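Local coordinates for protein polyhedrin (Operophtera brumata cypovirus 19, PDB 5A99) that packs into the crystalline polyhedra, the occlusion bodies that probably shield cypovirus particles outside the insect host, at residues 167-172 and 239-244. Sequence-based numbering, arbitrary orientation.
Sequences AWSYVG and LYRTKC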
loop_
_atom_site.group_PDB
_atom_site.type_symbol
_atom_site.label_atom_id
_atom_site.label_comp_id
_atom_site.label_asym_id
_atom_site.label_seq_id
_atom_site.Cartn_x
_atom_site.Cartn_y
_atom_site.Cartn_z
ATOM N N ALA A 167 25.310 6.825 -5.921
ATOM C CA ALA A 167 24.105 6.313 -6.556
ATOM C C ALA A 167 24.482 5.279 -7.607
ATOM O O ALA A 167 25.597 5.287 -8.123
ATOM C CB ALA A 167 23.319 7.439 -7.165
ATOM N N TRP A 168 23.541 4.391 -7.915
ATOM C CA TRP A 168 23.773 3.315 -8.856
ATOM C C TRP A 168 22.612 3.175 -9.848
ATOM O O TRP A 168 21.423 3.209 -9.471
ATOM C CB TRP A 168 23.996 2.012 -8.090
ATOM C CG TRP A 168 25.222 2.041 -7.242
ATOM C CD1 TRP A 168 26.439 1.506 -7.552
ATOM C CD2 TRP A 168 25.371 2.644 -5.945
ATOM N NE1 TRP A 168 27.329 1.731 -6.533
ATOM C CE2 TRP A 168 26.701 2.426 -5.535
ATOM C CE3 TRP A 168 24.512 3.344 -5.098
ATOM C CZ2 TRP A 168 27.192 2.881 -4.311
ATOM C CZ3 TRP A 168 25.000 3.802 -3.888
ATOM C CH2 TRP A 168 26.328 3.568 -3.506
ATOM N N SER A 169 22.967 2.995 -11.116
ATOM C CA SER A 169 21.991 3.017 -12.194
ATOM C C SER A 169 21.955 1.747 -13.038
ATOM O O SER A 169 22.991 1.201 -13.428
ATOM C CB SER A 169 22.275 4.218 -13.094
ATOM O OG SER A 169 21.594 4.102 -14.321
ATOM N N TYR A 170 20.736 1.320 -13.340
ATOM C CA TYR A 170 20.473 0.158 -14.172
ATOM C C TYR A 170 19.426 0.553 -15.212
ATOM O O TYR A 170 18.439 1.222 -14.885
ATOM C CB TYR A 170 19.947 -0.977 -13.296
ATOM C CG TYR A 170 19.849 -2.328 -13.949
ATOM C CD1 TYR A 170 20.986 -3.005 -14.366
ATOM C CD2 TYR A 170 18.622 -2.952 -14.117
ATOM C CE1 TYR A 170 20.897 -4.267 -14.953
ATOM C CE2 TYR A 170 18.523 -4.194 -14.699
ATOM C CZ TYR A 170 19.659 -4.847 -15.125
ATOM O OH TYR A 170 19.554 -6.093 -15.701
ATOM N N VAL A 171 19.645 0.152 -16.464
ATOM C CA VAL A 171 18.716 0.483 -17.530
ATOM C C VAL A 171 18.397 -0.712 -18.422
ATOM O O VAL A 171 19.156 -1.683 -18.505
ATOM C CB VAL A 171 19.237 1.657 -18.414
ATOM C CG1 VAL A 171 19.691 2.824 -17.548
ATOM C CG2 VAL A 171 20.378 1.213 -19.319
ATOM N N GLY A 172 17.267 -0.626 -19.109
ATOM C CA GLY A 172 16.872 -1.677 -20.023
ATOM C C GLY A 172 15.682 -1.276 -20.866
ATOM O O GLY A 172 15.009 -0.289 -20.568
ATOM N N LEU A 239 21.078 12.025 -8.059
ATOM C CA LEU A 239 22.063 11.678 -9.079
ATOM C C LEU A 239 21.369 10.949 -10.230
ATOM O O LEU A 239 20.444 10.173 -10.014
ATOM C CB LEU A 239 23.191 10.838 -8.462
ATOM C CG LEU A 239 23.962 11.547 -7.343
ATOM C CD1 LEU A 239 25.083 10.676 -6.788
ATOM C CD2 LEU A 239 24.524 12.877 -7.836
ATOM N N TYR A 240 21.798 11.232 -11.454
ATOM C CA TYR A 240 21.079 10.776 -12.635
ATOM C C TYR A 240 21.988 10.690 -13.853
ATOM O O TYR A 240 22.928 11.482 -14.016
ATOM C CB TYR A 240 19.893 11.719 -12.931
ATOM C CG TYR A 240 19.076 11.329 -14.139
ATOM C CD1 TYR A 240 18.162 10.296 -14.073
ATOM C CD2 TYR A 240 19.214 12.006 -15.345
ATOM C CE1 TYR A 240 17.419 9.925 -15.172
ATOM C CE2 TYR A 240 18.469 11.651 -16.451
ATOM C CZ TYR A 240 17.574 10.602 -16.358
ATOM O OH TYR A 240 16.819 10.235 -17.438
ATOM N N ARG A 241 21.687 9.727 -14.713
ATOM C CA ARG A 241 22.459 9.476 -15.918
ATOM C C ARG A 241 21.562 9.696 -17.140
ATOM O O ARG A 241 20.524 9.050 -17.272
ATOM C CB ARG A 241 22.962 8.036 -15.882
ATOM C CG ARG A 241 24.271 7.783 -16.572
ATOM C CD ARG A 241 24.744 6.345 -16.299
ATOM N NE ARG A 241 25.700 6.285 -15.193
ATOM C CZ ARG A 241 26.870 6.904 -15.233
ATOM N NH1 ARG A 241 27.195 7.599 -16.311
ATOM N NH2 ARG A 241 27.709 6.828 -14.218
ATOM N N THR A 242 21.975 10.602 -18.027
ATOM C CA THR A 242 21.200 10.939 -19.228
ATOM C C THR A 242 21.362 9.924 -20.368
ATOM O O THR A 242 22.179 9.006 -20.293
ATOM C CB THR A 242 21.579 12.344 -19.762
ATOM O OG1 THR A 242 22.895 12.307 -20.315
ATOM C CG2 THR A 242 21.497 13.403 -18.654
ATOM N N LYS A 243 20.565 10.086 -21.422
ATOM C CA LYS A 243 20.623 9.194 -22.582
ATOM C C LYS A 243 22.021 9.167 -23.186
ATOM O O LYS A 243 22.497 8.119 -23.636
ATOM C CB LYS A 243 19.627 9.628 -23.658
ATOM C CG LYS A 243 19.673 8.741 -24.895
ATOM C CD LYS A 243 18.980 9.372 -26.102
ATOM C CE LYS A 243 19.204 8.520 -27.351
ATOM N NZ LYS A 243 18.390 8.979 -28.522
ATOM N N CYS A 244 22.673 10.326 -23.190
ATOM C CA CYS A 244 24.003 10.469 -23.774
ATOM C C CYS A 244 25.070 10.118 -22.753
ATOM O O CYS A 244 26.262 10.268 -23.002
ATOM C CB CYS A 244 24.203 11.901 -24.266
ATOM S SG CYS A 244 23.110 12.357 -25.618
#
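Ala167 faces Leu239 and Ser169 faces Arg241 where the extended chain after helix 225-236 lies over one face of the six-stranded antiparallel sheet. The two backbones run in roughly the same direction but diverge: their CA atoms are 6.3 Å apart for Ala167 and Leu239 and 7.5 Å for Ser169 and Arg241. At such a spacing the main chains do not pair, and the two segments meet through side chains. Strand 164-173 has its backbone partners within the sheet, Ile159 and Arg157 along one edge and Val115, Phe113 and Phe111 along the other.

The apolar part of the contact is small and close. The methyl of Ala167 meets the base of Leu239, CB to CB at 3.6 Å, and one branch of the leucine, with Ala167 CB 3.7 Å from Leu239 CD1. With CG beside the backbone N and anti to the carbonyl carbon (chi1 -60°), Leu239 brings CD1 next to that methyl; its side chain also touches Ile159 and Tyr161 of strand 157-161, outermost of the sheet within this chain. Two residues on, the contact is looser: Ser169 OG lies 4.3 Å from Arg241 CD, so the arginine offers its aliphatic stem and not its charge. Its NH2 is hydrogen-bonded instead to the carbonyl of Pro158, while Ser169 OG is hydrogen-bonded to Gln112 OE1.

Gln112 also donates to the carbonyl of Arg241, and Gln116 accepts from the backbone N of Leu239; two glutamines of the neighbouring strand 110-116 thus tie the backbone of the loop to the sheet. The example illustrates how a C-terminal segment can lie over the face of a beta-sheet, running roughly with the strand beneath it, without joining it as a further strand: in this polyhedrin, Ala167 packs against Leu239, Ser169 and Arg241 approach loosely, and glutamines of the sheet hydrogen-bond to the segment's backbone.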